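Local structure of m3DLH protein (Halieaceae bacterium, 7JKA) at residues A[150-155]-A[240-245]. The protein probably hydrolyses ester or lactone bonds as a member of the dienelactone hydrolase family, with an alpha/beta-hydrolase fold. Residues are numbered along the deposited sequence; the frame is centred on the assembly and turned at random. Where two conformers were deposited one is given.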
ATOM      1  N   ALA A 150      -6.216   3.572   8.793  1.00 12.88           N
ATOM      2  CA  ALA A 150      -4.970   4.252   8.445  1.00 13.43           C
ATOM      3  C   ALA A 150      -4.528   3.785   7.074  1.00 15.77           C
ATOM      4  O   ALA A 150      -4.736   2.622   6.703  1.00 13.39           O
ATOM      5  CB  ALA A 150      -3.854   3.971   9.457  1.00 15.25           C
ATOM      6  N   ILE A 151      -3.944   4.706   6.316  1.00 12.20           N
ATOM      7  CA  ILE A 151      -3.394   4.425   5.004  1.00 10.85           C
ATOM      8  C   ILE A 151      -2.040   5.102   4.943  1.00 13.09           C
ATOM      9  O   ILE A 151      -1.939   6.293   5.264  1.00 14.22           O
ATOM     10  CB  ILE A 151      -4.287   4.962   3.866  1.00 16.56           C
ATOM     11  CG1 ILE A 151      -5.704   4.397   3.966  1.00 22.14           C
ATOM     12  CG2 ILE A 151      -3.686   4.633   2.530  1.00 17.56           C
ATOM     13  CD1 ILE A 151      -6.636   5.340   4.673  1.00 22.46           C
ATOM     14  N   VAL A 152      -1.004   4.365   4.541  1.00 13.20           N
ATOM     15  CA  VAL A 152       0.343   4.927   4.431  1.00 11.17           C
ATOM     16  C   VAL A 152       0.900   4.555   3.079  1.00 13.00           C
ATOM     17  O   VAL A 152       0.868   3.377   2.697  1.00 12.39           O
ATOM     18  CB  VAL A 152       1.283   4.424   5.543  1.00 11.87           C
ATOM     19  CG1 VAL A 152       2.636   5.170   5.434  1.00 11.97           C
ATOM     20  CG2 VAL A 152       0.658   4.654   6.917  1.00 13.84           C
ATOM     21  N   THR A 153       1.400   5.542   2.341  1.00 12.61           N
ATOM     22  CA  THR A 153       2.009   5.282   1.044  1.00 11.48           C
ATOM     23  C   THR A 153       3.501   5.575   1.079  1.00 13.07           C
ATOM     24  O   THR A 153       3.966   6.468   1.794  1.00 12.12           O
ATOM     25  CB  THR A 153       1.353   6.099  -0.079  1.00 11.70           C
ATOM     26  OG1 THR A 153       1.656   7.505   0.063  1.00 13.14           O
ATOM     27  CG2 THR A 153      -0.141   5.935  -0.021  1.00 12.73           C
ATOM     28  N   PHE A 154       4.256   4.807   0.301  1.00 11.64           N
ATOM     29  CA  PHE A 154       5.700   4.995   0.198  1.00 12.99           C
ATOM     30  C   PHE A 154       6.045   5.194  -1.266  1.00 14.98           C
ATOM     31  O   PHE A 154       5.760   4.319  -2.095  1.00 12.20           O
ATOM     32  CB  PHE A 154       6.469   3.793   0.759  1.00 12.33           C
ATOM     33  CG  PHE A 154       6.186   3.499   2.210  1.00 11.45           C
ATOM     34  CD1 PHE A 154       5.169   2.616   2.580  1.00 11.81           C
ATOM     35  CD2 PHE A 154       6.980   4.053   3.199  1.00 13.56           C
ATOM     36  CE1 PHE A 154       4.913   2.331   3.905  1.00 12.68           C
ATOM     37  CE2 PHE A 154       6.739   3.785   4.548  1.00 12.48           C
ATOM     38  CZ  PHE A 154       5.693   2.904   4.898  1.00 10.47           C
ATOM     39  N   HIS A 155       6.658   6.332  -1.577  1.00 14.11           N
ATOM     40  CA  HIS A 155       7.056   6.707  -2.946  1.00 12.50           C
ATOM     41  C   HIS A 155       5.997   6.320  -3.979  1.00 13.11           C
ATOM     42  O   HIS A 155       6.282   5.659  -4.982  1.00 15.42           O
ATOM     43  CB  HIS A 155       8.444   6.156  -3.324  1.00 12.62           C
ATOM     44  CG  HIS A 155       8.686   4.712  -2.966  1.00 15.92           C
ATOM     45  ND1 HIS A 155       8.325   3.662  -3.788  1.00 16.54           N
ATOM     46  CD2 HIS A 155       9.298   4.151  -1.895  1.00 13.76           C
ATOM     47  CE1 HIS A 155       8.673   2.519  -3.220  1.00 18.99           C
ATOM     48  NE2 HIS A 155       9.257   2.784  -2.066  1.00 15.52           N
ATOM     49  N   THR A 240       9.290   4.270  10.555  1.00 13.38           N
ATOM     50  CA  THR A 240       8.982   4.749  11.898  1.00 11.98           C
ATOM     51  C   THR A 240       7.737   5.621  11.892  1.00 13.85           C
ATOM     52  O   THR A 240       6.898   5.526  12.793  1.00 13.26           O
ATOM     53  CB  THR A 240      10.177   5.529  12.451  1.00 14.89           C
ATOM     54  OG1 THR A 240      11.258   4.612  12.659  1.00 17.00           O
ATOM     55  CG2 THR A 240       9.849   6.214  13.788  1.00 14.89           C
ATOM     56  N   ALA A 241       7.608   6.504  10.891  1.00 12.77           N
ATOM     57  CA  ALA A 241       6.414   7.341  10.835  1.00 12.13           C
ATOM     58  C   ALA A 241       5.160   6.490  10.689  1.00 13.65           C
ATOM     59  O   ALA A 241       4.145   6.767  11.333  1.00 14.17           O
ATOM     60  CB  ALA A 241       6.536   8.355   9.695  1.00 12.40           C
ATOM     61  N   MET A 242       5.219   5.439   9.859  1.00 11.94           N
ATOM     62  CA  MET A 242       4.114   4.494   9.741  1.00 12.79           C
ATOM     63  C   MET A 242       3.804   3.845  11.081  1.00 11.71           C
ATOM     64  O   MET A 242       2.638   3.769  11.493  1.00 12.87           O
ATOM     65  CB  MET A 242       4.475   3.423   8.720  1.00 11.50           C
ATOM     66  CG  MET A 242       3.394   2.355   8.520  1.00 12.67           C
ATOM     67  SD  MET A 242       4.087   0.827   7.864  1.00 13.84           S
ATOM     68  CE  MET A 242       4.894   0.224   9.347  1.00 14.44           C
ATOM     69  N   ARG A 243       4.836   3.352  11.770  0.56 13.18           N
ATOM     70  CA  ARG A 243       4.623   2.716  13.068  0.56 13.79           C
ATOM     71  C   ARG A 243       4.002   3.682  14.070  0.56 14.29           C
ATOM     72  O   ARG A 243       3.122   3.292  14.841  0.56 15.81           O
ATOM     73  CB  ARG A 243       5.938   2.166  13.618  0.56 15.53           C
ATOM     74  CG  ARG A 243       6.485   0.954  12.898  0.56 14.16           C
ATOM     75  CD  ARG A 243       7.735   0.438  13.628  0.56 14.85           C
ATOM     76  NE  ARG A 243       7.405  -0.030  14.979  0.56 18.79           N
ATOM     77  CZ  ARG A 243       8.291  -0.467  15.875  0.56 23.85           C
ATOM     78  NH1 ARG A 243       9.584  -0.512  15.581  0.56 28.93           N
ATOM     79  NH2 ARG A 243       7.878  -0.877  17.064  0.56 23.65           N
ATOM     80  N   ASN A 244       4.447   4.945  14.082  1.00 15.43           N
ATOM     81  CA  ASN A 244       3.866   5.918  15.015  1.00 14.04           C
ATOM     82  C   ASN A 244       2.388   6.147  14.724  1.00 14.64           C
ATOM     83  O   ASN A 244       1.588   6.308  15.651  1.00 17.11           O
ATOM     84  CB  ASN A 244       4.601   7.261  14.953  1.00 16.22           C
ATOM     85  CG  ASN A 244       6.039   7.199  15.479  1.00 16.85           C
ATOM     86  OD1 ASN A 244       6.404   6.342  16.275  1.00 19.53           O
ATOM     87  ND2 ASN A 244       6.858   8.161  15.039  1.00 14.33           N
ATOM     88  N   LEU A 245       2.015   6.206  13.439  1.00 13.86           N
ATOM     89  CA  LEU A 245       0.609   6.385  13.072  1.00 13.94           C
ATOM     90  C   LEU A 245      -0.211   5.169  13.470  1.00 13.56           C
ATOM     91  O   LEU A 245      -1.291   5.299  14.060  1.00 14.32           O
ATOM     92  CB  LEU A 245       0.473   6.635  11.570  1.00 14.72           C
ATOM     93  CG  LEU A 245      -0.959   6.896  11.085  1.00 12.36           C
ATOM     94  CD1 LEU A 245      -1.567   8.112  11.785  1.00 19.45           C
ATOM     95  CD2 LEU A 245      -0.973   7.096   9.579  1.00 18.96           C
TER
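V152 and M242 meet where strand 150-154 and helix 240-245 run almost exactly antiparallel, at 177°, with their axes 9.5 Å apart. The side chains that meet are apolar or, for M242, a thioether, and all are buried. V152 CG2 lies 3.9 Å from M242 CG, and the two side chains cross at about a right angle. With CG1 anti to the backbone N (chi1 -174°), V152 CG2 falls beside N and also touches L245 CD2 at 4.0 Å, so it bridges two residues on successive turns of the helix. L245 slides past V152 in the opposite direction and carries that CD2 on to A150 CB, 4.3 Å away. A Met-aromatic contact closes the other end: M242 SD sits in the plane of the F154 ring, at its edge, 4.0 Å from CZ and 5.3 Å from the ring centroid. M242 CB is equally close to CZ, so the tip of the ring abuts both the root and the sulfur of the methionine. This is the helix-on-sheet packing of an alpha/beta-hydrolase. I151 and T153 face helix 133-143 across the sheet, while F154 stacks on F131 of strand 126-131, and L174 of the adjoining strand 172-178 touches both V152 and L245 beneath helix 232-250.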